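Local coordinates for protein putative mannose-1-phosphate guanylyl transferase (Thermus thermophilus, PDB 2CU2) that probably transfers guanylyl groups from GTP to mannose 1-phosphate to make GDP-mannose, at residues L56-D61 and I73-E78; A5-G10 and E52-A57; L103-A108 and F190-A195. One frame throughout, in Å; residues are numbered along the deposited sequence.

Interaction 1: L56-D61 and I73-E78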
loop_
_atom_site.group_PDB
_atom_site.type_symbol
_atom_site.label_atom_id
_atom_site.label_comp_id
_atom_site.label_asym_id
_atom_site.label_seq_id
_atom_site.Cartn_x
_atom_site.Cartn_y
_atom_site.Cartn_z
ATOM N N LEU A 56 -5.114 24.532 -26.137
ATOM C CA LEU A 56 -5.266 23.570 -25.062
ATOM C C LEU A 56 -6.537 23.833 -24.269
ATOM O O LEU A 56 -6.590 24.759 -23.464
ATOM C CB LEU A 56 -4.055 23.631 -24.132
ATOM C CG LEU A 56 -4.143 22.744 -22.888
ATOM C CD1 LEU A 56 -4.220 21.269 -23.294
ATOM C CD2 LEU A 56 -2.932 23.003 -22.019
ATOM N N ALA A 57 -7.555 23.008 -24.498
ATOM C CA ALA A 57 -8.831 23.142 -23.807
ATOM C C ALA A 57 -8.838 22.402 -22.471
ATOM O O ALA A 57 -8.577 21.191 -22.412
ATOM C CB ALA A 57 -9.959 22.624 -24.687
ATOM N N VAL A 58 -9.127 23.146 -21.403
ATOM C CA VAL A 58 -9.253 22.634 -20.047
ATOM C C VAL A 58 -10.320 23.396 -19.264
ATOM O O VAL A 58 -10.740 24.489 -19.622
ATOM C CB VAL A 58 -7.894 22.778 -19.359
ATOM C CG1 VAL A 58 -6.815 22.085 -20.187
ATOM C CG2 VAL A 58 -7.542 24.247 -19.218
ATOM N N ARG A 59 -10.793 22.760 -18.178
ATOM C CA ARG A 59 -11.804 23.406 -17.353
ATOM C C ARG A 59 -11.271 24.691 -16.714
ATOM O O ARG A 59 -10.081 24.866 -16.486
ATOM C CB ARG A 59 -12.237 22.419 -16.269
ATOM C CG ARG A 59 -13.232 21.385 -16.793
ATOM C CD ARG A 59 -14.608 22.001 -17.069
ATOM N NE ARG A 59 -15.341 22.203 -15.816
ATOM C CZ ARG A 59 -15.928 21.125 -15.266
ATOM N NH1 ARG A 59 -15.840 19.947 -15.859
ATOM N NH2 ARG A 59 -16.572 21.244 -14.101
ATOM N N ARG A 60 -12.204 25.624 -16.462
ATOM C CA ARG A 60 -11.829 26.900 -15.884
ATOM C C ARG A 60 -11.152 26.731 -14.525
ATOM O O ARG A 60 -10.234 27.454 -14.162
ATOM C CB ARG A 60 -13.097 27.747 -15.744
ATOM C CG ARG A 60 -12.880 28.974 -14.856
ATOM C CD ARG A 60 -13.980 30.026 -15.047
ATOM N NE ARG A 60 -14.989 29.913 -13.990
ATOM C CZ ARG A 60 -16.270 30.149 -14.332
ATOM N NH1 ARG A 60 -16.578 30.456 -15.580
ATOM N NH2 ARG A 60 -17.225 30.086 -13.401
ATOM N N ASP A 61 -11.646 25.756 -13.738
ATOM C CA ASP A 61 -11.082 25.596 -12.406
ATOM C C ASP A 61 -9.735 24.859 -12.425
ATOM O O ASP A 61 -9.109 24.622 -11.398
ATOM C CB ASP A 61 -12.095 24.883 -11.503
ATOM C CG ASP A 61 -12.562 23.592 -12.156
ATOM O OD1 ASP A 61 -13.701 23.200 -11.894
ATOM O OD2 ASP A 61 -11.787 22.993 -12.895
ATOM N N ILE A 73 1.547 27.760 -26.582
ATOM C CA ILE A 73 0.215 27.186 -26.626
ATOM C C ILE A 73 -0.790 28.101 -25.927
ATOM O O ILE A 73 -0.512 28.719 -24.904
ATOM C CB ILE A 73 0.279 25.842 -25.897
ATOM C CG1 ILE A 73 1.163 24.868 -26.680
ATOM C CG2 ILE A 73 -1.132 25.235 -25.778
ATOM C CD1 ILE A 73 1.392 23.554 -25.929
ATOM N N ARG A 74 -1.979 28.206 -26.543
ATOM C CA ARG A 74 -3.035 29.025 -25.958
ATOM C C ARG A 74 -4.045 28.173 -25.180
ATOM O O ARG A 74 -4.441 27.091 -25.593
ATOM C CB ARG A 74 -3.736 29.781 -27.095
ATOM C CG ARG A 74 -2.751 30.362 -28.113
ATOM C CD ARG A 74 -3.451 31.231 -29.172
ATOM N NE ARG A 74 -2.791 31.102 -30.478
ATOM C CZ ARG A 74 -3.427 31.618 -31.549
ATOM N NH1 ARG A 74 -4.597 32.215 -31.402
ATOM N NH2 ARG A 74 -2.865 31.537 -32.761
ATOM N N LEU A 75 -4.427 28.680 -23.988
ATOM C CA LEU A 75 -5.435 27.992 -23.179
ATOM C C LEU A 75 -6.857 28.370 -23.608
ATOM O O LEU A 75 -7.197 29.535 -23.766
ATOM C CB LEU A 75 -5.221 28.400 -21.713
ATOM C CG LEU A 75 -4.078 27.627 -21.047
ATOM C CD1 LEU A 75 -4.015 27.850 -19.533
ATOM C CD2 LEU A 75 -4.178 26.114 -21.258
ATOM N N LEU A 76 -7.722 27.374 -23.759
ATOM C CA LEU A 76 -9.135 27.619 -24.020
ATOM C C LEU A 76 -9.819 27.100 -22.769
ATOM O O LEU A 76 -9.976 25.893 -22.593
ATOM C CB LEU A 76 -9.633 26.842 -25.239
ATOM C CG LEU A 76 -9.302 27.398 -26.622
ATOM C CD1 LEU A 76 -10.038 26.585 -27.666
ATOM C CD2 LEU A 76 -9.720 28.865 -26.707
ATOM N N LEU A 77 -10.205 28.019 -21.896
ATOM C CA LEU A 77 -10.840 27.663 -20.638
ATOM C C LEU A 77 -12.330 27.397 -20.786
ATOM O O LEU A 77 -13.090 28.285 -21.172
ATOM C CB LEU A 77 -10.601 28.776 -19.613
ATOM C CG LEU A 77 -9.131 29.164 -19.405
ATOM C CD1 LEU A 77 -9.041 30.316 -18.421
ATOM C CD2 LEU A 77 -8.340 27.961 -18.889
ATOM N N GLU A 78 -12.733 26.167 -20.483
ATOM C CA GLU A 78 -14.132 25.764 -20.553
ATOM C C GLU A 78 -14.790 26.122 -19.224
ATOM O O GLU A 78 -14.418 25.596 -18.174
ATOM C CB GLU A 78 -14.239 24.254 -20.798
ATOM C CG GLU A 78 -13.544 23.784 -22.066
ATOM C CD GLU A 78 -13.323 22.274 -22.106
ATOM O OE1 GLU A 78 -14.304 21.524 -22.310
ATOM O OE2 GLU A 78 -12.162 21.837 -21.943
#
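Leu56 and Leu75 form the tightest part of this contact: their side chains lie side by side and point the same way, with Leu56 CD2 3.4 Å from Leu75 CD2, closer than usual for two carbons. Leu56 CG stands anti to its backbone N (chi1 175°), which brings it beside the same Leu75 methyl. Ile73, just before strand 74-78, closes in with CG2 3.7 Å from Leu56 CB, while Leu38 and Leu42 of helix 37-45 cover this side. Further along the same face, Val58 CG2 meets Leu77 CD2 at 3.8 Å.

The other face carries Ala57, Leu76 and Glu78, the last two packed against helix 83-98. Here the carboxylate of Glu78 reaches back over the neighbouring strand, OE2 lying 3.6 Å from Ala57 CB. Glu78 OE2 is also 3.3 Å from Val58 N, but the angle is too poor for a hydrogen bond. Val58 N instead donates to Leu76 O at 3.1 Å, and Val58 O accepts from Glu78 N at 2.7 Å.

Toward solvent the contact thins. Arg60 N still bonds Glu78 O, though bent to 139°, and its side chain leads away to a salt bridge with Glu222. Arg74 likewise turns from the partner strand, giving its NE to Glu52 O.

Four successive parallel bridges, with short-segment axes 4.5 Å apart and inclined by 30°, show a parallel pair, and helix 63-66 between strands 54-59 and 74-78 makes it a beta-alpha-beta unit, as in the Rossmann-like half of GT-A nucleotidyltransferases.

Interaction 2: A5-G10 and E52-A57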
loop_
_atom_site.group_PDB
_atom_site.type_symbol
_atom_site.label_atom_id
_atom_site.label_comp_id
_atom_site.label_asym_id
_atom_site.label_seq_id
_atom_site.Cartn_x
_atom_site.Cartn_y
_atom_site.Cartn_z
ATOM N N ALA A 5 -4.446 23.088 -33.994
ATOM C CA ALA A 5 -4.646 21.847 -33.273
ATOM C C ALA A 5 -5.352 22.127 -31.960
ATOM O O ALA A 5 -4.961 23.027 -31.218
ATOM C CB ALA A 5 -3.300 21.171 -33.014
ATOM N N LEU A 6 -6.412 21.371 -31.694
ATOM C CA LEU A 6 -7.149 21.507 -30.449
ATOM C C LEU A 6 -6.807 20.291 -29.595
ATOM O O LEU A 6 -7.098 19.153 -29.974
ATOM C CB LEU A 6 -8.663 21.535 -30.686
ATOM C CG LEU A 6 -9.469 21.492 -29.378
ATOM C CD1 LEU A 6 -9.329 22.833 -28.656
ATOM C CD2 LEU A 6 -10.934 21.191 -29.653
ATOM N N VAL A 7 -6.182 20.537 -28.452
ATOM C CA VAL A 7 -5.839 19.478 -27.512
ATOM C C VAL A 7 -6.784 19.476 -26.312
ATOM O O VAL A 7 -6.763 20.353 -25.458
ATOM C CB VAL A 7 -4.400 19.699 -27.047
ATOM C CG1 VAL A 7 -4.007 18.622 -26.037
ATOM C CG2 VAL A 7 -3.457 19.638 -28.235
ATOM N N MET A 8 -7.664 18.461 -26.288
ATOM C CA MET A 8 -8.664 18.405 -25.231
ATOM C C MET A 8 -8.131 17.724 -23.970
ATOM O O MET A 8 -7.812 16.543 -23.947
ATOM C CB MET A 8 -9.879 17.645 -25.766
ATOM C CG MET A 8 -10.438 18.272 -27.046
ATOM S SD MET A 8 -11.965 17.488 -27.581
ATOM C CE MET A 8 -11.283 15.873 -27.989
ATOM N N ALA A 9 -7.997 18.536 -22.904
ATOM C CA ALA A 9 -7.579 17.984 -21.622
ATOM C C ALA A 9 -8.766 17.880 -20.661
ATOM O O ALA A 9 -9.416 18.859 -20.320
ATOM C CB ALA A 9 -6.508 18.903 -21.031
ATOM N N GLY A 10 -9.068 16.632 -20.258
ATOM C CA GLY A 10 -10.199 16.425 -19.359
ATOM C C GLY A 10 -10.173 15.039 -18.715
ATOM O O GLY A 10 -9.215 14.285 -18.815
ATOM N N GLU A 52 2.356 27.728 -31.283
ATOM C CA GLU A 52 1.578 28.931 -31.555
ATOM C C GLU A 52 0.183 28.623 -32.104
ATOM O O GLU A 52 -0.784 29.332 -31.847
ATOM C CB GLU A 52 2.354 29.795 -32.543
ATOM C CG GLU A 52 3.849 29.798 -32.244
ATOM C CD GLU A 52 4.580 29.045 -33.330
ATOM O OE1 GLU A 52 4.122 29.066 -34.465
ATOM O OE2 GLU A 52 5.597 28.425 -33.028
ATOM N N ARG A 53 0.103 27.548 -32.921
ATOM C CA ARG A 53 -1.178 27.194 -33.538
ATOM C C ARG A 53 -1.892 26.063 -32.788
ATOM O O ARG A 53 -2.730 25.352 -33.329
ATOM C CB ARG A 53 -0.918 26.784 -34.991
ATOM C CG ARG A 53 -0.402 27.955 -35.830
ATOM C CD ARG A 53 -0.244 27.608 -37.316
ATOM N NE ARG A 53 -0.023 28.838 -38.086
ATOM C CZ ARG A 53 0.301 28.727 -39.387
ATOM N NH1 ARG A 53 0.407 27.535 -39.953
ATOM N NH2 ARG A 53 0.522 29.832 -40.111
ATOM N N THR A 54 -1.510 25.887 -31.506
ATOM C CA THR A 54 -2.125 24.833 -30.709
ATOM C C THR A 54 -3.016 25.402 -29.601
ATOM O O THR A 54 -2.643 26.323 -28.886
ATOM C CB THR A 54 -1.016 23.976 -30.100
ATOM O OG1 THR A 54 -0.242 23.395 -31.151
ATOM C CG2 THR A 54 -1.629 22.857 -29.254
ATOM N N LEU A 55 -4.214 24.847 -29.459
ATOM C CA LEU A 55 -5.152 25.298 -28.439
ATOM C C LEU A 55 -5.344 24.196 -27.398
ATOM O O LEU A 55 -5.689 23.063 -27.733
ATOM C CB LEU A 55 -6.497 25.648 -29.084
ATOM C CG LEU A 55 -6.420 26.540 -30.335
ATOM C CD1 LEU A 55 -7.770 26.564 -31.044
ATOM C CD2 LEU A 55 -5.986 27.949 -29.948
ATOM N N LEU A 56 -5.114 24.532 -26.137
ATOM C CA LEU A 56 -5.266 23.570 -25.062
ATOM C C LEU A 56 -6.537 23.833 -24.269
ATOM O O LEU A 56 -6.590 24.759 -23.464
ATOM C CB LEU A 56 -4.055 23.631 -24.132
ATOM C CG LEU A 56 -4.143 22.744 -22.888
ATOM C CD1 LEU A 56 -4.220 21.269 -23.294
ATOM C CD2 LEU A 56 -2.932 23.003 -22.019
ATOM N N ALA A 57 -7.555 23.008 -24.498
ATOM C CA ALA A 57 -8.831 23.142 -23.807
ATOM C C ALA A 57 -8.838 22.402 -22.471
ATOM O O ALA A 57 -8.577 21.191 -22.412
ATOM C CB ALA A 57 -9.959 22.624 -24.687
#
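Leu6 CD1 fits the hollow between the side chains of Leu55 and Ala57, 4.0 Å from Leu55 CB and equally far from Ala57 CB. The side chain crosses that of Leu55 at about a right angle. On the other face the beta-branched Val7 extends CG2 to Thr54 CG2 at 3.8 Å and CG1 to Leu56 CD1, so its two methyls are divided between successive partners on that face. Leu56 CD1 in turn fills the dip between Val7 and Ala9, 3.5 Å from Val7 O and 4.0 Å from Ala9 CB.

These strands are parallel neighbours in the Rossmann-like sheet of a GT-A nucleotidyltransferase, their axes 21° apart. At Ala9 and Gly10 the chain enters the glycine-rich signature loop that in relatives contacts the nucleotide. Helix 37-45 lies over the Val7 and Leu56 face, and Leu76 packs on both Leu6 and Leu55.

Between the two side-chain layers the backbones bond with donors taken from each strand in turn. Ala5 O receives Leu55 N at 2.6 Å, almost straight at 172°, and Ala9 N reaches Ala57 O at 2.8 Å. Thr54 turns its OG1 to Pro50 O.

Interaction 3: L103-A108 and F190-A195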
loop_
_atom_site.group_PDB
_atom_site.type_symbol
_atom_site.label_atom_id
_atom_site.label_comp_id
_atom_site.label_asym_id
_atom_site.label_seq_id
_atom_site.Cartn_x
_atom_site.Cartn_y
_atom_site.Cartn_z
ATOM N N LEU A 103 -8.340 21.945 -38.911
ATOM C CA LEU A 103 -8.356 21.853 -37.461
ATOM C C LEU A 103 -8.199 20.386 -37.081
ATOM O O LEU A 103 -8.934 19.517 -37.553
ATOM C CB LEU A 103 -9.655 22.408 -36.864
ATOM C CG LEU A 103 -9.717 22.264 -35.341
ATOM C CD1 LEU A 103 -8.572 23.038 -34.697
ATOM C CD2 LEU A 103 -11.066 22.747 -34.821
ATOM N N LEU A 104 -7.219 20.126 -36.229
ATOM C CA LEU A 104 -6.942 18.784 -35.762
ATOM C C LEU A 104 -7.457 18.730 -34.319
ATOM O O LEU A 104 -7.185 19.631 -33.525
ATOM C CB LEU A 104 -5.431 18.558 -35.824
ATOM C CG LEU A 104 -4.857 17.170 -36.074
ATOM C CD1 LEU A 104 -5.633 16.445 -37.165
ATOM C CD2 LEU A 104 -3.393 17.341 -36.464
ATOM N N VAL A 105 -8.230 17.702 -33.993
ATOM C CA VAL A 105 -8.768 17.566 -32.644
ATOM C C VAL A 105 -8.244 16.286 -32.005
ATOM O O VAL A 105 -8.411 15.199 -32.556
ATOM C CB VAL A 105 -10.314 17.520 -32.658
ATOM C CG1 VAL A 105 -10.836 17.135 -31.287
ATOM C CG2 VAL A 105 -10.870 18.870 -33.073
ATOM N N LEU A 106 -7.611 16.409 -30.843
ATOM C CA LEU A 106 -7.083 15.229 -30.175
ATOM C C LEU A 106 -7.128 15.256 -28.652
ATOM O O LEU A 106 -7.005 16.310 -28.023
ATOM C CB LEU A 106 -5.643 14.975 -30.617
ATOM C CG LEU A 106 -4.701 16.172 -30.517
ATOM C CD1 LEU A 106 -3.547 15.858 -29.586
ATOM C CD2 LEU A 106 -4.194 16.512 -31.902
ATOM N N PRO A 107 -7.308 14.078 -28.035
ATOM C CA PRO A 107 -7.284 13.901 -26.589
ATOM C C PRO A 107 -5.855 13.936 -26.048
ATOM O O PRO A 107 -4.894 13.592 -26.722
ATOM C CB PRO A 107 -7.934 12.560 -26.277
ATOM C CG PRO A 107 -7.767 11.690 -27.516
ATOM C CD PRO A 107 -7.529 12.782 -28.664
ATOM N N ALA A 108 -5.734 14.406 -24.792
ATOM C CA ALA A 108 -4.415 14.517 -24.192
ATOM C C ALA A 108 -4.194 13.424 -23.147
ATOM O O ALA A 108 -3.175 13.365 -22.475
ATOM C CB ALA A 108 -4.304 15.897 -23.544
ATOM N N PHE A 190 -9.536 13.658 -34.728
ATOM C CA PHE A 190 -10.302 14.077 -35.898
ATOM C C PHE A 190 -9.608 15.212 -36.660
ATOM O O PHE A 190 -8.860 16.004 -36.101
ATOM C CB PHE A 190 -11.683 14.537 -35.427
ATOM C CG PHE A 190 -12.347 13.438 -34.651
ATOM C CD1 PHE A 190 -12.316 13.463 -33.261
ATOM C CD2 PHE A 190 -13.002 12.416 -35.317
ATOM C CE1 PHE A 190 -12.946 12.461 -32.540
ATOM C CE2 PHE A 190 -13.635 11.414 -34.586
ATOM C CZ PHE A 190 -13.611 11.433 -33.197
ATOM N N ALA A 191 -9.865 15.234 -37.981
ATOM C CA ALA A 191 -9.296 16.283 -38.818
ATOM C C ALA A 191 -10.308 16.765 -39.858
ATOM O O ALA A 191 -10.921 15.981 -40.571
ATOM C CB ALA A 191 -8.061 15.717 -39.520
ATOM N N PHE A 192 -10.506 18.095 -39.876
ATOM C CA PHE A 192 -11.453 18.671 -40.822
ATOM C C PHE A 192 -11.213 20.169 -40.991
ATOM O O PHE A 192 -10.600 20.829 -40.163
ATOM C CB PHE A 192 -12.864 18.443 -40.277
ATOM C CG PHE A 192 -12.928 18.855 -38.832
ATOM C CD1 PHE A 192 -13.155 20.186 -38.502
ATOM C CD2 PHE A 192 -12.781 17.902 -37.837
ATOM C CE1 PHE A 192 -13.237 20.561 -37.168
ATOM C CE2 PHE A 192 -12.865 18.286 -36.502
ATOM C CZ PHE A 192 -13.094 19.614 -36.162
ATOM N N ALA A 193 -11.677 20.700 -42.135
ATOM C CA ALA A 193 -11.730 22.149 -42.247
ATOM C C ALA A 193 -12.812 22.696 -41.320
ATOM O O ALA A 193 -13.886 22.125 -41.167
ATOM C CB ALA A 193 -12.057 22.508 -43.698
ATOM N N PRO A 194 -12.490 23.807 -40.640
ATOM C CA PRO A 194 -13.416 24.409 -39.696
ATOM C C PRO A 194 -14.840 24.527 -40.260
ATOM O O PRO A 194 -15.830 24.292 -39.578
ATOM C CB PRO A 194 -12.856 25.774 -39.312
ATOM C CG PRO A 194 -11.355 25.740 -39.589
ATOM C CD PRO A 194 -11.249 24.571 -40.684
ATOM N N ALA A 195 -14.931 24.927 -41.546
ATOM C CA ALA A 195 -16.253 25.094 -42.145
ATOM C C ALA A 195 -17.061 23.787 -42.177
ATOM O O ALA A 195 -18.264 23.764 -41.968
ATOM C CB ALA A 195 -16.095 25.648 -43.563
#
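Leu103 pairs with Phe192 and Val105 with Phe190 across an antiparallel strand pair in the mixed sheet of this GT-A fold. Strand 184-192 here runs against 102-107, which on its far edge pairs in parallel with strand 3-8.

Backbone bonds come first. Both of these pairs are hydrogen-bonded ones: Leu103 N gives to Phe192 O at 2.8 Å, and Phe190 N and Val105 N are donors to Val105 O and Phe190 O. Leu104 and Ala191, between them, form a non-hydrogen-bonded pair.

Apolar contacts divide by face. Leu104 CD1 presses on Ala191 CB at 3.5 Å, shorter than usual for carbons, beneath helix 115-128. On the opposite face, which helix 83-98 covers at Leu103 and Val105, the Phe192 ring bridges two residues: its CE1 is 3.9 Å from Leu103 CD2, and its CZ is 3.9 Å from Val105 CG2.

Last comes a contact of a carbonyl oxygen with a ring face. Phe192 CG sits between its own N and carbonyl carbon (chi1 48°); the ring beyond it lies against the partner strand. Leu103 O, which accepts Phe192 N at 3.1 Å, lies 4.1 Å above the plane of the Phe192 ring, over its centre.

Overall arrangement
All three contacts belong to one mixed sheet in the nucleotidyltransferase region, with strands ordered 74-78, 54-59, 3-8, 102-107, 184-192. Interactions 1 and 2 share strand 54-59, and with it Leu56 and Ala57; their centres are 8 Å apart. Interaction 2 meets interaction 3, its centre 10 Å away, where strand 3-8 pairs with 102-107 and Leu6 N lies 2.6 Å from Leu104 O, a probable hydrogen bond. Interactions 1 and 3, 16 Å between centres, do not touch. Along the chain, interactions 1 and 2 both close before interaction 3 opens. The series thus passes from parallel, Rossmann-like strands to the antiparallel strand 184-192, which continues the sheet toward strands 134-139 and 150-157.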